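Local coordinates for dTDP-4-dehydrorhamnose 3,5-epimerase (PDB 2B9U), which probably catalyses, as a homodimer, the 3,5-epimerisation of dTDP-4-dehydro-6-deoxyglucose to dTDP-4-dehydro-beta-L-rhamnose on the pathway to dTDP-L-rhamnose, at residues 3-6 against 12-15; 15-20 against 26-31; 39-44 against 70-75; 100-103 against 109-112. All blocks are in the same frame, centred on the assembly; numbering follows the deposited sequence.

Contact 1 of 4, residues 3-6 against 12-15; sequences FEFE and IILI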
loop_
_atom_site.group_PDB
_atom_site.type_symbol
_atom_site.label_atom_id
_atom_site.label_comp_id
_atom_site.label_asym_id
_atom_site.label_seq_id
_atom_site.Cartn_x
_atom_site.Cartn_y
_atom_site.Cartn_z
ATOM N N PHE A 3 14.909 6.547 -3.915
ATOM C CA PHE A 3 15.132 5.702 -2.749
ATOM C C PHE A 3 16.621 5.591 -2.401
ATOM O O PHE A 3 17.488 5.726 -3.267
ATOM C CB PHE A 3 14.572 4.293 -2.980
ATOM C CG PHE A 3 13.133 4.266 -3.423
ATOM C CD1 PHE A 3 12.101 4.253 -2.481
ATOM C CD2 PHE A 3 12.811 4.245 -4.778
ATOM C CE1 PHE A 3 10.775 4.222 -2.872
ATOM C CE2 PHE A 3 11.464 4.214 -5.192
ATOM C CZ PHE A 3 10.443 4.198 -4.232
ATOM N N GLU A 4 16.892 5.333 -1.122
ATOM C CA GLU A 4 18.189 4.872 -0.661
ATOM C C GLU A 4 18.031 3.491 -0.043
ATOM O O GLU A 4 17.111 3.264 0.728
ATOM C CB GLU A 4 18.779 5.850 0.352
ATOM C CG GLU A 4 19.249 7.141 -0.299
ATOM C CD GLU A 4 20.266 7.905 0.537
ATOM O OE1 GLU A 4 20.382 7.654 1.760
ATOM O OE2 GLU A 4 20.951 8.773 -0.050
ATOM N N PHE A 5 18.937 2.581 -0.401
ATOM C CA PHE A 5 18.915 1.197 0.062
ATOM C C PHE A 5 20.114 0.898 0.964
ATOM O O PHE A 5 21.253 1.186 0.599
ATOM C CB PHE A 5 18.920 0.247 -1.139
ATOM C CG PHE A 5 17.770 0.462 -2.097
ATOM C CD1 PHE A 5 17.867 1.396 -3.128
ATOM C CD2 PHE A 5 16.594 -0.281 -1.974
ATOM C CE1 PHE A 5 16.807 1.597 -4.018
ATOM C CE2 PHE A 5 15.530 -0.100 -2.873
ATOM C CZ PHE A 5 15.638 0.854 -3.888
ATOM N N GLU A 6 19.839 0.337 2.145
ATOM C CA GLU A 6 20.872 -0.091 3.085
ATOM C C GLU A 6 20.775 -1.582 3.400
ATOM O O GLU A 6 19.726 -2.062 3.837
ATOM C CB GLU A 6 20.804 0.715 4.386
ATOM C CG GLU A 6 20.505 2.194 4.160
ATOM C CD GLU A 6 20.793 3.086 5.361
ATOM O OE1 GLU A 6 20.741 2.602 6.511
ATOM O OE2 GLU A 6 21.058 4.294 5.130
ATOM N N ILE A 12 18.497 -8.800 3.948
ATOM C CA ILE A 12 17.516 -7.847 4.488
ATOM C C ILE A 12 17.970 -6.452 4.067
ATOM O O ILE A 12 19.160 -6.118 4.181
ATOM C CB ILE A 12 17.404 -7.946 6.053
ATOM C CG1 ILE A 12 17.108 -9.383 6.512
ATOM C CG2 ILE A 12 16.378 -6.941 6.631
ATOM C CD1 ILE A 12 15.712 -9.875 6.212
ATOM N N ILE A 13 17.027 -5.647 3.570
ATOM C CA ILE A 13 17.340 -4.337 3.041
ATOM C C ILE A 13 16.398 -3.295 3.630
ATOM O O ILE A 13 15.183 -3.501 3.681
ATOM C CB ILE A 13 17.262 -4.297 1.485
ATOM C CG1 ILE A 13 18.260 -5.295 0.860
ATOM C CG2 ILE A 13 17.556 -2.892 0.981
ATOM C CD1 ILE A 13 18.319 -5.287 -0.654
ATOM N N LEU A 14 16.969 -2.186 4.094
ATOM C CA LEU A 14 16.161 -1.052 4.539
ATOM C C LEU A 14 16.029 -0.075 3.382
ATOM O O LEU A 14 17.034 0.291 2.760
ATOM C CB LEU A 14 16.780 -0.361 5.771
ATOM C CG LEU A 14 15.893 0.762 6.325
ATOM C CD1 LEU A 14 15.178 0.315 7.595
ATOM C CD2 LEU A 14 16.704 2.024 6.539
ATOM N N ILE A 15 14.791 0.319 3.081
ATOM C CA ILE A 15 14.512 1.265 2.000
ATOM C C ILE A 15 14.054 2.603 2.570
ATOM O O ILE A 15 13.164 2.658 3.435
ATOM C CB ILE A 15 13.473 0.718 0.969
ATOM C CG1 ILE A 15 13.924 -0.617 0.403
ATOM C CG2 ILE A 15 13.297 1.672 -0.222
ATOM C CD1 ILE A 15 13.148 -1.773 0.926
#
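F5 and I15 stand side by side on one face of the sheet and point the same way, so that the ring rides along the isoleucine instead of butting against it. Its CD2 lies 3.6 Å from CG1 of I15, and the neighbouring CE2 is close to the same carbon. The methyl CG2 of I13 comes in at the edge of the F5 ring, near its plane, and sits 4.0 Å from CB of F5. F3 reaches the other branch of I15: its CD1 is 3.6 Å from the I15 CG2 methyl, which stands anti to its own backbone N and is thereby turned to both phenylalanines. This is an antiparallel beta hairpin, strands 3-9 and 12-22, at one margin of the cupin jelly roll. E6 and L14 form its hydrogen-bonded pair, with E6 N to L14 O at 2.9 Å and L14 N to E6 O at 2.8 Å. On that other face E6 runs alongside L14, while its OE2 makes a salt bridge with K16. Cutting F5 back to an alanine would remove the ring and is likely to open a gap where it now meets CG1 of I15 and the CG2 methyl of I13. On the face that carries F5 and I15, W111 also packs on I13 and I15; F36 meets the F3 ring edge-to-face.

Contact 2 of 4, residues 15-20 against 26-31; sequences IKPKVF and FFLEVF
F20 and F27 pair across a surface contact in the hairpin of strands 12-22 and 25-32, where the sheet runs on into the second subunit. Near the turn the pairing is antiparallel, with these two residues as a hydrogen-bonded pair. F20 N reaches F27 O at 2.8 Å, whereas F27 N approaches F20 O from above the carbonyl plane, 38° out of it, in a more bent bond of 2.9 Å. The F27 carbonyl also lies at the edge of the F20 ring, in its plane. On the other face V19 crosses F26 obliquely, CG1 to CD1 at 3.9 Å; the F26 ring, its chi1 of 57° placing CG between backbone N and carbonyl carbon, also meets H107. Further along, the strands part around P17, whose ring lies beside L28, with P17 CG 3.8 Å from L28 CD1. Two waters bridge the strands here. One takes the N-H of K18 and donates to E29 O; the other donates to K18 O at 2.6 Å and accepts from E29 N at 2.9 Å. The far edge of segment 26-31 pairs in an antiparallel ladder with a strand of the second subunit, and M49 of the second subunit packs on F26. Water thus stands in for the ladder's missing rungs, and the backbone polar groups of K18 and E29 keep partners although the strands have separated.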
loop_
_atom_site.group_PDB
_atom_site.type_symbol
_atom_site.label_atom_id
_atom_site.label_comp_id
_atom_site.label_asym_id
_atom_site.label_seq_id
_atom_site.Cartn_x
_atom_site.Cartn_y
_atom_site.Cartn_z
ATOM N N ILE A 15 14.791 0.319 3.081
ATOM C CA ILE A 15 14.512 1.265 2.000
ATOM C C ILE A 15 14.054 2.603 2.570
ATOM O O ILE A 15 13.164 2.658 3.435
ATOM C CB ILE A 15 13.473 0.718 0.969
ATOM C CG1 ILE A 15 13.924 -0.617 0.403
ATOM C CG2 ILE A 15 13.297 1.672 -0.222
ATOM C CD1 ILE A 15 13.148 -1.773 0.926
ATOM N N LYS A 16 14.647 3.682 2.064
ATOM C CA LYS A 16 14.357 5.014 2.576
ATOM C C LYS A 16 13.833 5.859 1.441
ATOM O O LYS A 16 14.580 6.145 0.507
ATOM C CB LYS A 16 15.620 5.663 3.131
ATOM C CG LYS A 16 16.360 4.860 4.165
ATOM C CD LYS A 16 17.779 5.393 4.294
ATOM C CE LYS A 16 18.134 5.650 5.742
ATOM N NZ LYS A 16 19.394 6.472 5.875
ATOM N N PRO A 17 12.537 6.236 1.498
ATOM C CA PRO A 17 11.933 7.009 0.410
ATOM C C PRO A 17 12.129 8.512 0.567
ATOM O O PRO A 17 12.558 8.974 1.615
ATOM C CB PRO A 17 10.444 6.625 0.498
ATOM C CG PRO A 17 10.206 6.322 1.966
ATOM C CD PRO A 17 11.569 5.934 2.572
ATOM N N LYS A 18 11.800 9.281 -0.460
ATOM C CA LYS A 18 11.871 10.727 -0.342
ATOM C C LYS A 18 10.496 11.307 -0.101
ATOM O O LYS A 18 9.572 11.048 -0.862
ATOM C CB LYS A 18 12.493 11.354 -1.587
ATOM C CG LYS A 18 13.990 11.540 -1.465
ATOM C CD LYS A 18 14.426 12.741 -2.316
ATOM C CE LYS A 18 15.919 12.860 -2.321
ATOM N NZ LYS A 18 16.538 11.750 -3.088
ATOM N N VAL A 19 10.382 12.084 0.976
ATOM C CA VAL A 19 9.128 12.668 1.400
ATOM C C VAL A 19 9.146 14.170 1.059
ATOM O O VAL A 19 10.128 14.887 1.346
ATOM C CB VAL A 19 8.899 12.395 2.908
ATOM C CG1 VAL A 19 7.603 13.022 3.423
ATOM C CG2 VAL A 19 8.942 10.880 3.190
ATOM N N PHE A 20 8.063 14.616 0.429
ATOM C CA PHE A 20 7.906 15.980 -0.033
ATOM C C PHE A 20 6.732 16.602 0.700
ATOM O O PHE A 20 5.567 16.334 0.354
ATOM C CB PHE A 20 7.647 16.031 -1.544
ATOM C CG PHE A 20 8.715 15.381 -2.356
ATOM C CD1 PHE A 20 8.696 14.015 -2.598
ATOM C CD2 PHE A 20 9.769 16.133 -2.860
ATOM C CE1 PHE A 20 9.721 13.410 -3.340
ATOM C CE2 PHE A 20 10.791 15.536 -3.602
ATOM C CZ PHE A 20 10.765 14.181 -3.849
ATOM N N PHE A 26 1.841 15.978 2.871
ATOM C CA PHE A 26 3.058 15.472 2.225
ATOM C C PHE A 26 2.798 14.357 1.226
ATOM O O PHE A 26 1.739 13.743 1.234
ATOM C CB PHE A 26 4.137 15.042 3.251
ATOM C CG PHE A 26 3.680 13.990 4.243
ATOM C CD1 PHE A 26 3.750 12.625 3.926
ATOM C CD2 PHE A 26 3.205 14.358 5.506
ATOM C CE1 PHE A 26 3.341 11.645 4.851
ATOM C CE2 PHE A 26 2.810 13.382 6.435
ATOM C CZ PHE A 26 2.880 12.038 6.106
ATOM N N PHE A 27 3.800 14.098 0.388
ATOM C CA PHE A 27 3.737 13.075 -0.654
ATOM C C PHE A 27 5.013 12.245 -0.688
ATOM O O PHE A 27 6.109 12.757 -0.437
ATOM C CB PHE A 27 3.517 13.717 -2.025
ATOM C CG PHE A 27 3.348 12.712 -3.146
ATOM C CD1 PHE A 27 2.086 12.229 -3.484
ATOM C CD2 PHE A 27 4.452 12.259 -3.865
ATOM C CE1 PHE A 27 1.933 11.305 -4.490
ATOM C CE2 PHE A 27 4.298 11.335 -4.888
ATOM C CZ PHE A 27 3.031 10.866 -5.195
ATOM N N LEU A 28 4.863 10.965 -1.009
ATOM C CA LEU A 28 5.993 10.116 -1.331
ATOM C C LEU A 28 5.625 8.980 -2.256
ATOM O O LEU A 28 4.505 8.432 -2.193
ATOM C CB LEU A 28 6.626 9.507 -0.068
ATOM C CG LEU A 28 5.793 8.605 0.842
ATOM C CD1 LEU A 28 6.703 7.536 1.391
ATOM C CD2 LEU A 28 5.136 9.411 1.997
ATOM N N GLU A 29 6.605 8.609 -3.074
ATOM C CA GLU A 29 6.600 7.326 -3.756
ATOM C C GLU A 29 7.096 6.279 -2.771
ATOM O O GLU A 29 8.216 6.369 -2.251
ATOM C CB GLU A 29 7.460 7.375 -5.035
ATOM C CG GLU A 29 7.003 8.465 -5.988
ATOM C CD GLU A 29 7.860 8.616 -7.249
ATOM O OE1 GLU A 29 9.105 8.572 -7.161
ATOM O OE2 GLU A 29 7.272 8.792 -8.335
ATOM N N VAL A 30 6.252 5.281 -2.522
ATOM C CA VAL A 30 6.560 4.233 -1.582
ATOM C C VAL A 30 7.378 3.111 -2.263
ATOM O O VAL A 30 8.382 2.674 -1.730
ATOM C CB VAL A 30 5.272 3.692 -0.905
ATOM C CG1 VAL A 30 5.587 2.576 0.089
ATOM C CG2 VAL A 30 4.493 4.844 -0.236
ATOM N N PHE A 31 6.939 2.676 -3.441
ATOM C CA PHE A 31 7.562 1.590 -4.163
ATOM C C PHE A 31 7.482 1.899 -5.653
ATOM O O PHE A 31 6.476 2.443 -6.113
ATOM C CB PHE A 31 6.842 0.273 -3.820
ATOM C CG PHE A 31 6.910 -0.759 -4.898
ATOM C CD1 PHE A 31 8.014 -1.583 -5.013
ATOM C CD2 PHE A 31 5.870 -0.906 -5.805
ATOM C CE1 PHE A 31 8.088 -2.537 -6.004
ATOM C CE2 PHE A 31 5.928 -1.866 -6.791
ATOM C CZ PHE A 31 7.047 -2.676 -6.902
HETATM O O HOH W 1 10.524 7.736 -2.917
HETATM O O HOH W 2 8.785 10.532 -3.324
#

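Contact 3 of 4, residues 39-44 against 70-75; sequences MRIPNV and GKIIFV
I41 and I72 meet methyl to methyl, CG2 of I41 lying 4.0 Å from CD1 of I72, with the two side chains crossing at a slant. V44 adds a more distant touch, its CG2 4.4 Å from that same I72 CD1, so one terminal methyl receives both loop side chains, I41 and V44. The long branch of I72 explains this reach: CG1 is anti to the carbonyl carbon (chi1 -47°) and the chain then extends (chi2 168°), carrying CD1 out from the strand toward the loop. On I41 the touching branch is the short one. All three side chains are buried, and what joins the segments is apolar; the backbones stay well apart, I41 and G70 being 8.4 Å from CA to CA. Further out, W111 and F36 each pack on both I41 and I72, so the isoleucine pair is walled by aromatic side chains, while F131 lies against V44. F31 of the second subunit also packs on V44. The loop itself is set by the end of helix 33-37: R40, with positive phi, is the C-prime residue of a Schellman motif in which I41 N bonds to F36 O and R40 N to T37 O. Strand 70-75 lies between strands 109-112 and 126-133. A helix-to-strand connection laid over the sheet face turned away from the barrel's second sheet is one element of this flattened, jelly-roll-like cupin-clan epimerase.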
loop_
_atom_site.group_PDB
_atom_site.type_symbol
_atom_site.label_atom_id
_atom_site.label_comp_id
_atom_site.label_asym_id
_atom_site.label_seq_id
_atom_site.Cartn_x
_atom_site.Cartn_y
_atom_site.Cartn_z
ATOM N N MET A 39 17.438 -3.596 -7.440
ATOM C CA MET A 39 17.917 -4.044 -6.140
ATOM C C MET A 39 17.547 -5.495 -5.863
ATOM O O MET A 39 17.724 -5.979 -4.753
ATOM C CB MET A 39 17.412 -3.109 -5.033
ATOM C CG MET A 39 17.959 -1.691 -5.159
ATOM S SD MET A 39 19.771 -1.646 -5.067
ATOM C CE MET A 39 20.091 0.066 -5.531
ATOM N N ARG A 40 17.053 -6.178 -6.898
ATOM C CA ARG A 40 16.733 -7.611 -6.863
ATOM C C ARG A 40 15.440 -7.946 -6.097
ATOM O O ARG A 40 15.212 -9.100 -5.717
ATOM C CB ARG A 40 17.932 -8.435 -6.353
ATOM C CG ARG A 40 19.055 -8.613 -7.395
ATOM C CD ARG A 40 20.459 -8.630 -6.762
ATOM N NE ARG A 40 21.072 -7.305 -6.858
ATOM C CZ ARG A 40 21.150 -6.409 -5.875
ATOM N NH1 ARG A 40 20.687 -6.677 -4.652
ATOM N NH2 ARG A 40 21.703 -5.229 -6.124
ATOM N N ILE A 41 14.588 -6.940 -5.899
ATOM C CA ILE A 41 13.247 -7.158 -5.329
ATOM C C ILE A 41 12.250 -7.368 -6.480
ATOM O O ILE A 41 12.147 -6.516 -7.368
ATOM C CB ILE A 41 12.821 -5.986 -4.384
ATOM C CG1 ILE A 41 13.890 -5.760 -3.295
ATOM C CG2 ILE A 41 11.409 -6.227 -3.789
ATOM C CD1 ILE A 41 13.708 -4.495 -2.455
ATOM N N PRO A 42 11.533 -8.512 -6.488
ATOM C CA PRO A 42 10.637 -8.834 -7.600
ATOM C C PRO A 42 9.253 -8.171 -7.515
ATOM O O PRO A 42 9.019 -7.324 -6.642
ATOM C CB PRO A 42 10.501 -10.353 -7.492
ATOM C CG PRO A 42 10.522 -10.595 -6.029
ATOM C CD PRO A 42 11.533 -9.587 -5.478
ATOM N N ASN A 43 8.351 -8.552 -8.425
ATOM C CA ASN A 43 7.018 -7.939 -8.495
ATOM C C ASN A 43 6.174 -8.244 -7.262
ATOM O O ASN A 43 6.208 -9.346 -6.718
ATOM C CB ASN A 43 6.264 -8.343 -9.779
ATOM C CG ASN A 43 6.911 -7.799 -11.061
ATOM O OD1 ASN A 43 6.628 -8.280 -12.159
ATOM N ND2 ASN A 43 7.762 -6.807 -10.930
ATOM N N VAL A 44 5.437 -7.237 -6.816
ATOM C CA VAL A 44 4.445 -7.406 -5.766
ATOM C C VAL A 44 3.240 -8.162 -6.334
ATOM O O VAL A 44 2.752 -7.840 -7.415
ATOM C CB VAL A 44 4.022 -6.032 -5.161
ATOM C CG1 VAL A 44 2.891 -6.197 -4.148
ATOM C CG2 VAL A 44 5.239 -5.335 -4.480
ATOM N N GLY A 70 8.503 -13.140 -0.199
ATOM C CA GLY A 70 9.215 -11.954 0.228
ATOM C C GLY A 70 8.210 -10.929 0.708
ATOM O O GLY A 70 7.031 -11.010 0.361
ATOM N N LYS A 71 8.669 -9.985 1.525
ATOM C CA LYS A 71 7.794 -8.990 2.179
ATOM C C LYS A 71 8.476 -7.622 2.267
ATOM O O LYS A 71 9.646 -7.521 2.682
ATOM C CB LYS A 71 7.406 -9.461 3.591
ATOM C CG LYS A 71 6.566 -10.761 3.613
ATOM C CD LYS A 71 6.288 -11.221 5.017
ATOM C CE LYS A 71 5.859 -12.693 5.034
ATOM N NZ LYS A 71 5.894 -13.271 6.427
ATOM N N ILE A 72 7.749 -6.585 1.858
ATOM C CA ILE A 72 8.149 -5.203 2.081
ATOM C C ILE A 72 7.169 -4.634 3.091
ATOM O O ILE A 72 5.963 -4.569 2.834
ATOM C CB ILE A 72 8.104 -4.344 0.785
ATOM C CG1 ILE A 72 8.782 -5.067 -0.381
ATOM C CG2 ILE A 72 8.737 -2.982 1.036
ATOM C CD1 ILE A 72 8.513 -4.409 -1.740
ATOM N N ILE A 73 7.698 -4.254 4.254
ATOM C CA ILE A 73 6.893 -3.801 5.368
ATOM C C ILE A 73 6.966 -2.278 5.457
ATOM O O ILE A 73 8.054 -1.698 5.448
ATOM C CB ILE A 73 7.400 -4.419 6.713
ATOM C CG1 ILE A 73 7.513 -5.956 6.610
ATOM C CG2 ILE A 73 6.553 -3.942 7.896
ATOM C CD1 ILE A 73 6.191 -6.739 6.212
ATOM N N PHE A 74 5.801 -1.651 5.577
ATOM C CA PHE A 74 5.680 -0.197 5.532
ATOM C C PHE A 74 4.656 0.222 6.596
ATOM O O PHE A 74 3.636 -0.458 6.794
ATOM C CB PHE A 74 5.311 0.236 4.092
ATOM C CG PHE A 74 4.997 1.709 3.933
ATOM C CD1 PHE A 74 5.944 2.686 4.242
ATOM C CD2 PHE A 74 3.753 2.113 3.449
ATOM C CE1 PHE A 74 5.653 4.047 4.080
ATOM C CE2 PHE A 74 3.456 3.470 3.288
ATOM C CZ PHE A 74 4.403 4.439 3.613
ATOM N N VAL A 75 4.965 1.301 7.311
ATOM C CA VAL A 75 4.160 1.802 8.434
ATOM C C VAL A 75 3.705 3.252 8.218
ATOM O O VAL A 75 4.371 4.196 8.674
ATOM C CB VAL A 75 4.921 1.653 9.794
ATOM C CG1 VAL A 75 4.019 2.046 10.978
ATOM C CG2 VAL A 75 5.437 0.206 9.950
#

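Contact 4 of 4, residues 100-103 against 109-112; sequences AELN and MLWI
Strands 100-103 and 109-112 run at 126° to each other with their axes 7.9 Å apart at closest approach, too far for backbone pairing, so side chains such as L102 and L110 bridge the gap. In the jelly-roll-like cupin barrel they belong to different sheets, and the contact is face-to-face packing across its core. L102 does most of the work. With CG anti to the carbonyl carbon (chi1 -51°), it projects toward the other strand and divides its two methyls: CD1 lies 4.0 Å from CB of L110, and CD2 rests over the backbone at M109, 4.0 Å from M109 N. The L102 and L110 side chains cross at about a right angle, the tip of the first meeting the base of the second. A100 fills in beyond, its CB 4.3 Å from L110 CG. Were L102 shortened to an alanine, a gap would probably open between the sheets where CD1 and CD2 now meet L110 CB and the M109 backbone. I73 and V75 also pack on L102 and I12 on L110, though D82 touches both leucines. Strand 109-112 is fixed in its own sheet by backbone hydrogen bonds between L110 and I73 and between W111 and I13, while A100 and L102 bond to D82 and I80 of strand 79-86. On the side of strand 100-103 turned from the core, E101 OE2 has a salt bridge to R79 NE and also accepts from N103 ND2 at 3.2 Å, a bond that meets the carboxylate from above, 47° out of its plane.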
loop_
_atom_site.group_PDB
_atom_site.type_symbol
_atom_site.label_atom_id
_atom_site.label_comp_id
_atom_site.label_asym_id
_atom_site.label_seq_id
_atom_site.Cartn_x
_atom_site.Cartn_y
_atom_site.Cartn_z
ATOM N N ALA A 100 14.395 -3.531 13.273
ATOM C CA ALA A 100 14.301 -2.176 12.736
ATOM C C ALA A 100 12.979 -1.542 13.159
ATOM O O ALA A 100 11.917 -2.183 13.066
ATOM C CB ALA A 100 14.412 -2.177 11.203
ATOM N N GLU A 101 13.061 -0.298 13.632
ATOM C CA GLU A 101 11.886 0.518 13.891
ATOM C C GLU A 101 11.391 1.167 12.614
ATOM O O GLU A 101 12.090 1.978 11.982
ATOM C CB GLU A 101 12.135 1.589 14.963
ATOM C CG GLU A 101 10.804 2.165 15.497
ATOM C CD GLU A 101 10.980 3.159 16.629
ATOM O OE1 GLU A 101 11.937 3.023 17.438
ATOM O OE2 GLU A 101 10.145 4.082 16.711
ATOM N N LEU A 102 10.181 0.780 12.226
ATOM C CA LEU A 102 9.503 1.395 11.091
ATOM C C LEU A 102 8.346 2.167 11.671
ATOM O O LEU A 102 7.672 1.697 12.577
ATOM C CB LEU A 102 9.031 0.317 10.091
ATOM C CG LEU A 102 10.097 -0.699 9.658
ATOM C CD1 LEU A 102 9.493 -1.821 8.821
ATOM C CD2 LEU A 102 11.280 -0.025 8.882
ATOM N N ASN A 103 8.145 3.380 11.176
ATOM C CA ASN A 103 7.169 4.282 11.762
ATOM C C ASN A 103 6.720 5.331 10.747
ATOM O O ASN A 103 7.287 5.422 9.651
ATOM C CB ASN A 103 7.695 4.910 13.081
ATOM C CG ASN A 103 9.005 5.684 12.912
ATOM O OD1 ASN A 103 9.167 6.466 11.987
ATOM N ND2 ASN A 103 9.932 5.485 13.847
ATOM N N MET A 109 11.085 1.386 5.129
ATOM C CA MET A 109 10.557 0.084 4.756
ATOM C C MET A 109 11.653 -0.946 4.949
ATOM O O MET A 109 12.824 -0.624 4.833
ATOM C CB MET A 109 10.147 0.082 3.277
ATOM C CG MET A 109 8.840 0.808 2.963
ATOM S SD MET A 109 8.707 1.153 1.200
ATOM C CE MET A 109 9.690 2.657 1.093
ATOM N N LEU A 110 11.255 -2.178 5.228
ATOM C CA LEU A 110 12.165 -3.316 5.304
ATOM C C LEU A 110 11.738 -4.299 4.241
ATOM O O LEU A 110 10.562 -4.741 4.225
ATOM C CB LEU A 110 12.004 -4.037 6.638
ATOM C CG LEU A 110 13.070 -4.207 7.708
ATOM C CD1 LEU A 110 12.904 -5.607 8.273
ATOM C CD2 LEU A 110 14.489 -3.982 7.198
ATOM N N TRP A 111 12.685 -4.658 3.375
ATOM C CA TRP A 111 12.513 -5.789 2.465
ATOM C C TRP A 111 13.070 -7.040 3.122
ATOM O O TRP A 111 14.240 -7.076 3.566
ATOM C CB TRP A 111 13.173 -5.534 1.118
ATOM C CG TRP A 111 13.564 -6.803 0.349
ATOM C CD1 TRP A 111 14.833 -7.281 0.152
ATOM C CD2 TRP A 111 12.681 -7.728 -0.316
ATOM N NE1 TRP A 111 14.796 -8.442 -0.589
ATOM C CE2 TRP A 111 13.489 -8.745 -0.878
ATOM C CE3 TRP A 111 11.286 -7.805 -0.476
ATOM C CZ2 TRP A 111 12.953 -9.805 -1.621
ATOM C CZ3 TRP A 111 10.751 -8.882 -1.206
ATOM C CH2 TRP A 111 11.586 -9.861 -1.767
ATOM N N ILE A 112 12.206 -8.049 3.200
ATOM C CA ILE A 112 12.491 -9.325 3.836
ATOM C C ILE A 112 12.294 -10.455 2.797
ATOM O O ILE A 112 11.157 -10.849 2.499
ATOM C CB ILE A 112 11.570 -9.597 5.051
ATOM C CG1 ILE A 112 11.543 -8.405 6.026
ATOM C CG2 ILE A 112 11.976 -10.921 5.751
ATOM C CD1 ILE A 112 10.545 -8.564 7.144
#

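The four contacts illustrate how one barrel uses different chemistry at different depths. Contacts 1 and 2 are successive hairpins sharing strand 12-22, and both rest on backbone hydrogen bonds; contact 1 is largely buried, contact 2 lies at the surface and the subunit interface, where water enters. Contacts 3 and 4 are buried and lack backbone bonds between their segments, relying on aliphatic side chains that span a loop and a sheet, or two sheets. Strand 109-112, part of contact 4, lies between the hairpin strand 12-22 of contacts 1 and 2 and strand 70-75 of contact 3. Contacts 2 and 3 both touch the second subunit; contacts 1 and 4 do not.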